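Side-chain contacts in ionotropic glutamate receptor bacterial homologue (Nostoc punctiforme, PDB 2PYY), which binds L-glutamate in the cleft of its two-lobed ligand-binding core and probably couples this binding to gating of an ion channel: residues 88-93 with 121-126; 156-161 with 184-189. All coordinates share one frame; numbering follows the deposited sequence.

Contact 1 (88-93 with 121-126); sequences SGLQIM and STAATY. With GLU (glutamic acid), chain E.
Leu90 keeps CG anti to its own carbonyl carbon (chi1 -51°) and CD1 anti to CA, which spreads its two methyl groups against the first turn of helix 122-129. Tyr126 has CG anti to the backbone N, and its side chain runs past that of Leu90 in the opposite direction. The contact packs a sheet strand against a helix in one lobe of the periplasmic-binding-protein fold. The axes of strand 88-93 and helix 122-126 come within 9.7 Å at an angle of 61°. Within 88-93, Leu90 alone touches 121-126. Its CD1 lies 3.7 Å from CB of Tyr126 and obliquely by the ring. Its CD2 lies 3.9 Å from CB of Ala123 and reaches the side chain of Thr122. The polar end of Thr122 is bound by Glu184, as its OG1 is hydrogen-bonded to that carboxylate. The helix start also serves the glutamate pocket. Ser121 is the N-cap, and its OG accepts from Ala124 N at 3.0 Å. Thr122 CG2 packs 3.4 Å from OXT of the bound glutamate. The helix N-terminus probably helps to stabilise this carboxylate. The direct bond runs from Thr122 N to ligand OXT, 3.0 Å long with an N-H...O angle of 146°.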
loop_
_atom_site.group_PDB
_atom_site.type_symbol
_atom_site.label_atom_id
_atom_site.label_comp_id
_atom_site.label_asym_id
_atom_site.label_seq_id
_atom_site.Cartn_x
_atom_site.Cartn_y
_atom_site.Cartn_z
ATOM N N SER B 88 5.299 -9.068 5.289
ATOM C CA SER B 88 4.190 -8.990 6.252
ATOM C C SER B 88 2.831 -8.878 5.547
ATOM O O SER B 88 2.723 -9.163 4.362
ATOM C CB SER B 88 4.403 -7.778 7.169
ATOM O OG SER B 88 3.410 -7.684 8.175
ATOM N N GLY B 89 1.800 -8.476 6.285
ATOM C CA GLY B 89 0.491 -8.332 5.680
ATOM C C GLY B 89 -0.599 -8.076 6.699
ATOM O O GLY B 89 -0.385 -8.219 7.902
ATOM N N LEU B 90 -1.781 -7.704 6.222
ATOM C CA LEU B 90 -2.900 -7.431 7.116
ATOM C C LEU B 90 -3.615 -8.715 7.485
ATOM O O LEU B 90 -3.708 -9.641 6.677
ATOM C CB LEU B 90 -3.884 -6.481 6.442
ATOM C CG LEU B 90 -3.281 -5.202 5.860
ATOM C CD1 LEU B 90 -4.360 -4.411 5.136
ATOM C CD2 LEU B 90 -2.650 -4.383 6.971
ATOM N N GLN B 91 -4.121 -8.769 8.708
ATOM C CA GLN B 91 -4.846 -9.939 9.167
ATOM C C GLN B 91 -5.937 -9.503 10.135
ATOM O O GLN B 91 -5.881 -8.407 10.691
ATOM C CB GLN B 91 -3.888 -10.919 9.842
ATOM C CG GLN B 91 -4.464 -12.313 10.040
ATOM C CD GLN B 91 -3.392 -13.381 10.002
ATOM O OE1 GLN B 91 -2.361 -13.259 10.665
ATOM N NE2 GLN B 91 -3.627 -14.443 9.225
ATOM N N ILE B 92 -6.924 -10.370 10.330
ATOM C CA ILE B 92 -8.040 -10.075 11.212
ATOM C C ILE B 92 -7.850 -10.662 12.612
ATOM O O ILE B 92 -7.281 -11.744 12.771
ATOM C CB ILE B 92 -9.370 -10.624 10.621
ATOM C CG1 ILE B 92 -9.557 -10.132 9.182
ATOM C CG2 ILE B 92 -10.538 -10.174 11.472
ATOM C CD1 ILE B 92 -10.773 -10.716 8.473
ATOM N N MET B 93 -8.321 -9.927 13.620
ATOM C CA MET B 93 -8.255 -10.349 15.017
ATOM C C MET B 93 -9.564 -9.971 15.709
ATOM O O MET B 93 -10.012 -8.828 15.619
ATOM C CB MET B 93 -7.084 -9.672 15.741
ATOM C CG MET B 93 -7.006 -10.010 17.224
ATOM S SD MET B 93 -5.553 -9.335 18.077
ATOM C CE MET B 93 -6.101 -7.596 18.374
ATOM N N SER B 121 -2.844 4.136 8.797
ATOM C CA SER B 121 -2.252 2.832 8.510
ATOM C C SER B 121 -2.737 2.229 7.193
ATOM O O SER B 121 -3.807 2.591 6.677
ATOM C CB SER B 121 -2.582 1.851 9.638
ATOM O OG SER B 121 -3.981 1.629 9.677
ATOM N N THR B 122 -1.954 1.307 6.642
ATOM C CA THR B 122 -2.381 0.657 5.412
ATOM C C THR B 122 -3.669 -0.114 5.706
ATOM O O THR B 122 -4.475 -0.351 4.807
ATOM C CB THR B 122 -1.302 -0.308 4.858
ATOM O OG1 THR B 122 -0.977 -1.293 5.847
ATOM C CG2 THR B 122 -0.041 0.465 4.473
ATOM N N ALA B 123 -3.878 -0.480 6.969
ATOM C CA ALA B 123 -5.089 -1.211 7.342
ATOM C C ALA B 123 -6.319 -0.298 7.281
ATOM O O ALA B 123 -7.394 -0.717 6.846
ATOM C CB ALA B 123 -4.936 -1.813 8.753
ATOM N N ALA B 124 -6.165 0.949 7.722
ATOM C CA ALA B 124 -7.280 1.898 7.688
ATOM C C ALA B 124 -7.666 2.164 6.227
ATOM O O ALA B 124 -8.845 2.294 5.894
ATOM C CB ALA B 124 -6.885 3.206 8.371
ATOM N N THR B 125 -6.652 2.264 5.371
ATOM C CA THR B 125 -6.849 2.497 3.943
ATOM C C THR B 125 -7.610 1.313 3.330
ATOM O O THR B 125 -8.636 1.486 2.665
ATOM C CB THR B 125 -5.489 2.679 3.212
ATOM O OG1 THR B 125 -4.875 3.887 3.666
ATOM C CG2 THR B 125 -5.675 2.773 1.697
ATOM N N TYR B 126 -7.103 0.111 3.570
ATOM C CA TYR B 126 -7.741 -1.092 3.066
ATOM C C TYR B 126 -9.216 -1.158 3.498
ATOM O O TYR B 126 -10.113 -1.379 2.674
ATOM C CB TYR B 126 -6.977 -2.324 3.556
ATOM C CG TYR B 126 -7.633 -3.644 3.221
ATOM C CD1 TYR B 126 -8.385 -4.335 4.175
ATOM C CD2 TYR B 126 -7.470 -4.222 1.964
ATOM C CE1 TYR B 126 -8.949 -5.576 3.885
ATOM C CE2 TYR B 126 -8.029 -5.457 1.666
ATOM C CZ TYR B 126 -8.762 -6.127 2.626
ATOM O OH TYR B 126 -9.295 -7.358 2.336
HETATM N N GLU E . 2.640 -1.358 8.286
HETATM C CA GLU E . 1.694 -0.260 8.639
HETATM C C GLU E . 1.864 0.902 7.664
HETATM O O GLU E . 2.972 1.032 7.101
HETATM C CB GLU E . 1.965 0.232 10.062
HETATM C CG GLU E . 0.967 1.273 10.560
HETATM C CD GLU E . 1.347 1.858 11.915
HETATM O OE1 GLU E . 0.506 2.555 12.518
HETATM O OE2 GLU E . 2.488 1.624 12.368
HETATM O OXT GLU E . 0.898 1.670 7.477
#

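Contact 2 (156-161 with 184-189); sequences VFDAPV and ESYGII. With GLU (glutamic acid), chain E.
Part of the amino-group end of the glutamate pocket is formed here, where Asp158 of strand 154-158 meets Tyr186 of strand 175-190. Asp158 CG stands anti to its carbonyl carbon (chi1 -58°), which turns the carboxylate to Tyr186 and the ligand. Tyr186 OH donates to Asp158 OD2 at 2.6 Å. It arrives on the anti side, 18° out of the carboxylate plane; carboxylate and ring planes are 36° apart. Asp158 OD2 also accepts from N of the bound glutamate, again at 2.6 Å. A water O, 3.0 Å from Asp158 OD2, donates to it as well. That water also donates to Glu184 OE1. Three donors thus grip OD2. In this periplasmic-binding-protein fold, Asp158 is the N-cap residue of helix 159-166, although its side chain makes no capping bond and serves the ligand instead. An asparagine in its place would probably cost the ligand's ammonium the negative charge it is bonded to and weaken the hold on the tyrosine hydroxyl. Tyr186 OH also bonds to Ser88 OG, which probably helps position the phenol. Phe157 lines the other end of the ligand, GLU CD lying 3.9 Å from its CZ. Asp158 OD1 sits 3.5 Å above that ring's plane, offset toward the rim.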
loop_
_atom_site.group_PDB
_atom_site.type_symbol
_atom_site.label_atom_id
_atom_site.label_comp_id
_atom_site.label_asym_id
_atom_site.label_seq_id
_atom_site.Cartn_x
_atom_site.Cartn_y
_atom_site.Cartn_z
ATOM N N VAL B 156 -8.070 -5.055 12.466
ATOM C CA VAL B 156 -7.308 -5.457 11.290
ATOM C C VAL B 156 -6.000 -4.676 11.353
ATOM O O VAL B 156 -5.998 -3.449 11.380
ATOM C CB VAL B 156 -8.034 -5.112 9.974
ATOM C CG1 VAL B 156 -7.108 -5.356 8.795
ATOM C CG2 VAL B 156 -9.288 -5.971 9.833
ATOM N N PHE B 157 -4.887 -5.397 11.374
ATOM C CA PHE B 157 -3.593 -4.758 11.466
ATOM C C PHE B 157 -2.514 -5.708 10.956
ATOM O O PHE B 157 -2.807 -6.819 10.498
ATOM C CB PHE B 157 -3.364 -4.363 12.929
ATOM C CG PHE B 157 -2.390 -3.243 13.118
ATOM C CD1 PHE B 157 -2.435 -2.120 12.313
ATOM C CD2 PHE B 157 -1.438 -3.305 14.133
ATOM C CE1 PHE B 157 -1.535 -1.054 12.516
ATOM C CE2 PHE B 157 -0.536 -2.252 14.348
ATOM C CZ PHE B 157 -0.583 -1.127 13.540
ATOM N N ASP B 158 -1.266 -5.270 11.020
ATOM C CA ASP B 158 -0.146 -6.087 10.550
ATOM C C ASP B 158 -0.056 -7.413 11.325
ATOM O O ASP B 158 0.029 -7.426 12.557
ATOM C CB ASP B 158 1.138 -5.266 10.677
ATOM C CG ASP B 158 1.065 -3.974 9.883
ATOM O OD1 ASP B 158 0.147 -3.177 10.133
ATOM O OD2 ASP B 158 1.911 -3.755 9.011
ATOM N N ALA B 159 -0.082 -8.525 10.590
ATOM C CA ALA B 159 -0.043 -9.864 11.195
ATOM C C ALA B 159 1.034 -10.077 12.262
ATOM O O ALA B 159 0.746 -10.582 13.353
ATOM C CB ALA B 159 0.083 -10.936 10.096
ATOM N N PRO B 160 2.289 -9.707 11.954
ATOM C CA PRO B 160 3.417 -9.853 12.885
ATOM C C PRO B 160 3.159 -9.122 14.198
ATOM O O PRO B 160 3.476 -9.620 15.270
ATOM C CB PRO B 160 4.580 -9.225 12.124
ATOM C CG PRO B 160 4.210 -9.440 10.682
ATOM C CD PRO B 160 2.735 -9.179 10.649
ATOM N N VAL B 161 2.576 -7.932 14.107
ATOM C CA VAL B 161 2.303 -7.164 15.303
ATOM C C VAL B 161 1.179 -7.781 16.126
ATOM O O VAL B 161 1.269 -7.835 17.351
ATOM C CB VAL B 161 1.969 -5.716 14.934
ATOM C CG1 VAL B 161 1.646 -4.917 16.185
ATOM C CG2 VAL B 161 3.160 -5.101 14.195
ATOM N N GLU B 184 1.930 -7.287 2.281
ATOM C CA GLU B 184 2.693 -6.050 2.165
ATOM C C GLU B 184 4.098 -6.327 2.668
ATOM O O GLU B 184 4.299 -7.166 3.540
ATOM C CB GLU B 184 2.076 -4.942 3.029
ATOM C CG GLU B 184 0.566 -4.763 2.897
ATOM C CD GLU B 184 0.043 -3.511 3.595
ATOM O OE1 GLU B 184 0.371 -3.287 4.796
ATOM O OE2 GLU B 184 -0.718 -2.758 2.940
ATOM N N SER B 185 5.076 -5.637 2.112
ATOM C CA SER B 185 6.428 -5.827 2.581
ATOM C C SER B 185 6.825 -4.511 3.237
ATOM O O SER B 185 6.265 -3.449 2.921
ATOM C CB SER B 185 7.366 -6.182 1.420
ATOM O OG SER B 185 7.775 -5.029 0.714
ATOM N N TYR B 186 7.749 -4.586 4.190
ATOM C CA TYR B 186 8.230 -3.389 4.875
ATOM C C TYR B 186 9.558 -3.004 4.278
ATOM O O TYR B 186 10.327 -3.870 3.860
ATOM C CB TYR B 186 8.472 -3.629 6.361
ATOM C CG TYR B 186 7.277 -4.080 7.142
ATOM C CD1 TYR B 186 5.982 -3.686 6.789
ATOM C CD2 TYR B 186 7.443 -4.876 8.273
ATOM C CE1 TYR B 186 4.883 -4.080 7.551
ATOM C CE2 TYR B 186 6.357 -5.270 9.039
ATOM C CZ TYR B 186 5.084 -4.870 8.674
ATOM O OH TYR B 186 4.027 -5.274 9.451
ATOM N N GLY B 187 9.845 -1.706 4.289
ATOM C CA GLY B 187 11.100 -1.223 3.756
ATOM C C GLY B 187 11.518 0.006 4.535
ATOM O O GLY B 187 10.781 0.465 5.421
ATOM N N ILE B 188 12.713 0.507 4.245
ATOM C CA ILE B 188 13.221 1.717 4.885
ATOM C C ILE B 188 12.729 2.802 3.926
ATOM O O ILE B 188 12.895 2.677 2.703
ATOM C CB ILE B 188 14.783 1.679 4.977
ATOM C CG1 ILE B 188 15.194 0.635 6.029
ATOM C CG2 ILE B 188 15.346 3.056 5.364
ATOM C CD1 ILE B 188 16.702 0.256 6.033
ATOM N N ILE B 189 12.062 3.826 4.454
ATOM C CA ILE B 189 11.549 4.888 3.591
ATOM C C ILE B 189 12.595 5.993 3.542
ATOM O O ILE B 189 13.178 6.350 4.568
ATOM C CB ILE B 189 10.164 5.412 4.113
ATOM C CG1 ILE B 189 9.479 6.276 3.050
ATOM C CG2 ILE B 189 10.350 6.168 5.430
ATOM C CD1 ILE B 189 7.983 6.461 3.280
HETATM N N GLU E . 2.640 -1.358 8.286
HETATM C CA GLU E . 1.694 -0.260 8.639
HETATM C C GLU E . 1.864 0.902 7.664
HETATM O O GLU E . 2.972 1.032 7.101
HETATM C CB GLU E . 1.965 0.232 10.062
HETATM C CG GLU E . 0.967 1.273 10.560
HETATM C CD GLU E . 1.347 1.858 11.915
HETATM O OE1 GLU E . 0.506 2.555 12.518
HETATM O OE2 GLU E . 2.488 1.624 12.368
HETATM O OXT GLU E . 0.898 1.670 7.477
HETATM O O HOH W 1 1.053 -5.297 6.620
#

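Both contacts are buried, and neither is touched by another protein chain. Contact 2 sits nearer the centre of the chain; the centres of contact 1 and contact 2 are about 8 Å apart. They share the six-stranded mixed sheet, in which strand 86-94 of contact 1 lies between strands 154-158 and 175-190 of contact 2. Their chemistry differs. Contact 1 is apolar between its segments and uses backbone N-H for the ligand carboxylate. Contact 2 is polar and charged and receives the ligand amino group. The backbone joins the two directly, as Gly89 O of contact 1 probably accepts from Ala159 N of contact 2.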